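Ras-associated and pleckstrin homology domains-containing protein 1 (Homo sapiens, PDB 4GN1) relays localized membrane signals to the actin cytoskeleton, targets Ena/VASP proteins to the leading edge, is implicated in regulating lamellipodial dynamics and negatively regulates cell adhesion. Local coordinates at residues R60-H65 with V69-N74. Residues are numbered along the deposited sequence; the frame is centred on the assembly and turned at random.
Sequences RIFEDH and VENLLN. With MLI (malonate ion), chain E.
Phe62 and Asn71 make the closest carbon contact between the two segments, CE1 of the ring lying 4.0 Å from CB of the asparagine as the two side chains run antiparallel past one another. The approach to the ring is oblique, and ring and amide planes are turned 42° apart. Beside this pair the Arg60 side chain lies roughly perpendicular to that of Asn71, its guanidinium presenting an edge to the amide, with NH2 3.6 Å from OD1. Much of the junction is made through a malonate ion, probably taken up from the crystallisation liquor. Arg60 suits this place because its long chain, leaving with CG between backbone N and carbonyl carbon (chi1 66°) and extended from there to NE, carries a charged, flat donor to the anion: NH2 gives a nearly straight hydrogen bond to malonate O7 (3.0 Å, 170°), and NE adds a weak one to O8 of the other carboxylate. From the helical side Asn74, a neutral donor, gives ND2 to O6 at 2.7 Å, so one carboxylate joins the two segments. The same O7 lies at the edge of the Phe62 ring, 3.5 Å from CE1, near its plane. Asn71 OD1 sits 2.7 Å from malonate O6. Tyr186, Asn184 and Lys206 of the PH domain also hydrogen-bond the ion.

A second shell positions Arg60 and Asn71. Glu66 forms a salt bridge with Arg60 NH1 and accepts from Asn71 ND2, an amide suiting a site where OD1 faces the ion; Glu51 pairs with Arg60 NE.

Both segments belong to the Ras-associating domain, of ubiquitin-like fold. Phe62 follows strand 58-61 and packs its hydrophobic ring on Leu49 of strand 47-53 and Val28 of helix 28-39, whereas Asn71 looks in from the short helix 68-72; the malonate bridges to PH strands 184-188 and 202-206.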
loop_
_atom_site.group_PDB
_atom_site.type_symbol
_atom_site.label_atom_id
_atom_site.label_comp_id
_atom_site.label_asym_id
_atom_site.label_seq_id
_atom_site.Cartn_x
_atom_site.Cartn_y
_atom_site.Cartn_z
ATOM N N ARG A 60 -0.782 3.320 -5.974
ATOM C CA ARG A 60 0.019 2.693 -4.937
ATOM C C ARG A 60 1.493 2.940 -5.139
ATOM O O ARG A 60 1.969 3.127 -6.274
ATOM C CB ARG A 60 -0.270 1.185 -4.828
ATOM C CG ARG A 60 0.117 0.309 -6.016
ATOM C CD ARG A 60 -0.094 -1.198 -5.712
ATOM N NE ARG A 60 0.590 -2.048 -6.690
ATOM C CZ ARG A 60 1.721 -2.728 -6.441
ATOM N NH1 ARG A 60 2.300 -2.693 -5.242
ATOM N NH2 ARG A 60 2.282 -3.457 -7.399
ATOM N N ILE A 61 2.212 2.961 -4.028
ATOM C CA ILE A 61 3.654 2.961 -4.060
ATOM C C ILE A 61 4.089 1.506 -4.180
ATOM O O ILE A 61 3.740 0.687 -3.344
ATOM C CB ILE A 61 4.228 3.584 -2.783
ATOM C CG1 ILE A 61 3.683 4.993 -2.593
ATOM C CG2 ILE A 61 5.764 3.561 -2.788
ATOM C CD1 ILE A 61 3.549 5.404 -1.140
ATOM N N PHE A 62 4.806 1.180 -5.251
ATOM C CA PHE A 62 5.364 -0.158 -5.433
ATOM C C PHE A 62 6.268 -0.456 -4.271
ATOM O O PHE A 62 6.904 0.463 -3.757
ATOM C CB PHE A 62 6.243 -0.203 -6.677
ATOM C CG PHE A 62 5.489 -0.169 -7.959
ATOM C CD1 PHE A 62 4.700 -1.235 -8.340
ATOM C CD2 PHE A 62 5.579 0.924 -8.792
ATOM C CE1 PHE A 62 4.011 -1.216 -9.532
ATOM C CE2 PHE A 62 4.899 0.946 -9.997
ATOM C CZ PHE A 62 4.122 -0.129 -10.368
ATOM N N GLU A 63 6.339 -1.724 -3.861
ATOM C CA GLU A 63 7.425 -2.126 -2.978
ATOM C C GLU A 63 8.687 -2.329 -3.827
ATOM O O GLU A 63 8.634 -2.765 -4.996
ATOM C CB GLU A 63 7.089 -3.385 -2.163
ATOM C CG GLU A 63 5.687 -3.406 -1.536
ATOM C CD GLU A 63 5.408 -2.263 -0.556
ATOM O OE1 GLU A 63 4.198 -1.931 -0.411
ATOM O OE2 GLU A 63 6.351 -1.721 0.096
ATOM N N ASP A 64 9.821 -2.008 -3.220
ATOM C CA ASP A 64 11.092 -1.908 -3.936
ATOM C C ASP A 64 11.641 -3.211 -4.479
ATOM O O ASP A 64 12.469 -3.223 -5.400
ATOM C CB ASP A 64 12.107 -1.220 -3.038
ATOM C CG ASP A 64 11.806 0.247 -2.889
ATOM O OD1 ASP A 64 11.060 0.773 -3.757
ATOM O OD2 ASP A 64 12.297 0.859 -1.908
ATOM N N HIS A 65 11.145 -4.304 -3.928
ATOM C CA HIS A 65 11.533 -5.626 -4.352
ATOM C C HIS A 65 10.796 -6.126 -5.550
ATOM O O HIS A 65 11.053 -7.238 -5.998
ATOM C CB HIS A 65 11.324 -6.605 -3.204
ATOM C CG HIS A 65 9.865 -6.886 -2.869
ATOM N ND1 HIS A 65 9.253 -8.072 -3.171
ATOM C CD2 HIS A 65 8.936 -6.144 -2.179
ATOM C CE1 HIS A 65 8.002 -8.066 -2.712
ATOM N NE2 HIS A 65 7.793 -6.879 -2.118
ATOM N N VAL A 69 8.712 -4.651 -14.670
ATOM C CA VAL A 69 8.213 -5.065 -15.958
ATOM C C VAL A 69 7.037 -5.985 -15.764
ATOM O O VAL A 69 6.023 -5.809 -16.423
ATOM C CB VAL A 69 9.299 -5.700 -16.869
ATOM C CG1 VAL A 69 8.672 -6.398 -18.076
ATOM C CG2 VAL A 69 10.237 -4.627 -17.361
ATOM N N GLU A 70 7.164 -6.938 -14.850
ATOM C CA GLU A 70 6.080 -7.880 -14.546
ATOM C C GLU A 70 4.800 -7.197 -14.096
ATOM O O GLU A 70 3.705 -7.636 -14.438
ATOM C CB GLU A 70 6.559 -8.940 -13.548
ATOM C CG GLU A 70 5.564 -9.487 -12.530
ATOM C CD GLU A 70 6.299 -10.301 -11.456
ATOM O OE1 GLU A 70 6.093 -10.104 -10.248
ATOM O OE2 GLU A 70 7.163 -11.108 -11.824
ATOM N N ASN A 71 4.926 -6.112 -13.352
ATOM C CA ASN A 71 3.743 -5.407 -12.939
ATOM C C ASN A 71 3.091 -4.664 -14.095
ATOM O O ASN A 71 1.856 -4.606 -14.194
ATOM C CB ASN A 71 4.069 -4.499 -11.776
ATOM C CG ASN A 71 4.063 -5.257 -10.463
ATOM O OD1 ASN A 71 3.034 -5.765 -10.041
ATOM N ND2 ASN A 71 5.206 -5.360 -9.832
ATOM N N LEU A 72 3.932 -4.145 -14.987
ATOM C CA LEU A 72 3.474 -3.349 -16.100
ATOM C C LEU A 72 2.709 -4.191 -17.105
ATOM O O LEU A 72 1.785 -3.680 -17.735
ATOM C CB LEU A 72 4.631 -2.631 -16.793
ATOM C CG LEU A 72 5.392 -1.491 -16.114
ATOM C CD1 LEU A 72 6.285 -0.829 -17.156
ATOM C CD2 LEU A 72 4.495 -0.443 -15.453
ATOM N N LEU A 73 3.085 -5.460 -17.256
ATOM C CA LEU A 73 2.346 -6.380 -18.117
ATOM C C LEU A 73 0.875 -6.551 -17.685
ATOM O O LEU A 73 0.040 -6.908 -18.506
ATOM C CB LEU A 73 3.031 -7.747 -18.211
ATOM C CG LEU A 73 4.424 -7.756 -18.826
ATOM C CD1 LEU A 73 5.030 -9.149 -18.850
ATOM C CD2 LEU A 73 4.424 -7.141 -20.215
ATOM N N ASN A 74 0.566 -6.290 -16.416
ATOM C CA ASN A 74 -0.814 -6.213 -15.981
ATOM C C ASN A 74 -1.635 -5.070 -16.561
ATOM O O ASN A 74 -2.840 -5.062 -16.451
ATOM C CB ASN A 74 -0.879 -6.156 -14.470
ATOM C CG ASN A 74 -0.466 -7.449 -13.845
ATOM O OD1 ASN A 74 -0.698 -8.521 -14.399
ATOM N ND2 ASN A 74 0.155 -7.366 -12.692
HETATM C C1 MLI E . -0.735 -3.264 -11.532
HETATM C C2 MLI E . 0.549 -3.928 -11.029
HETATM C C3 MLI E . -1.725 -3.054 -10.384
HETATM O O6 MLI E . 0.836 -5.054 -11.466
HETATM O O7 MLI E . 1.292 -3.356 -10.188
HETATM O O8 MLI E . -1.388 -3.378 -9.234
HETATM O O9 MLI E . -2.855 -2.552 -10.606
#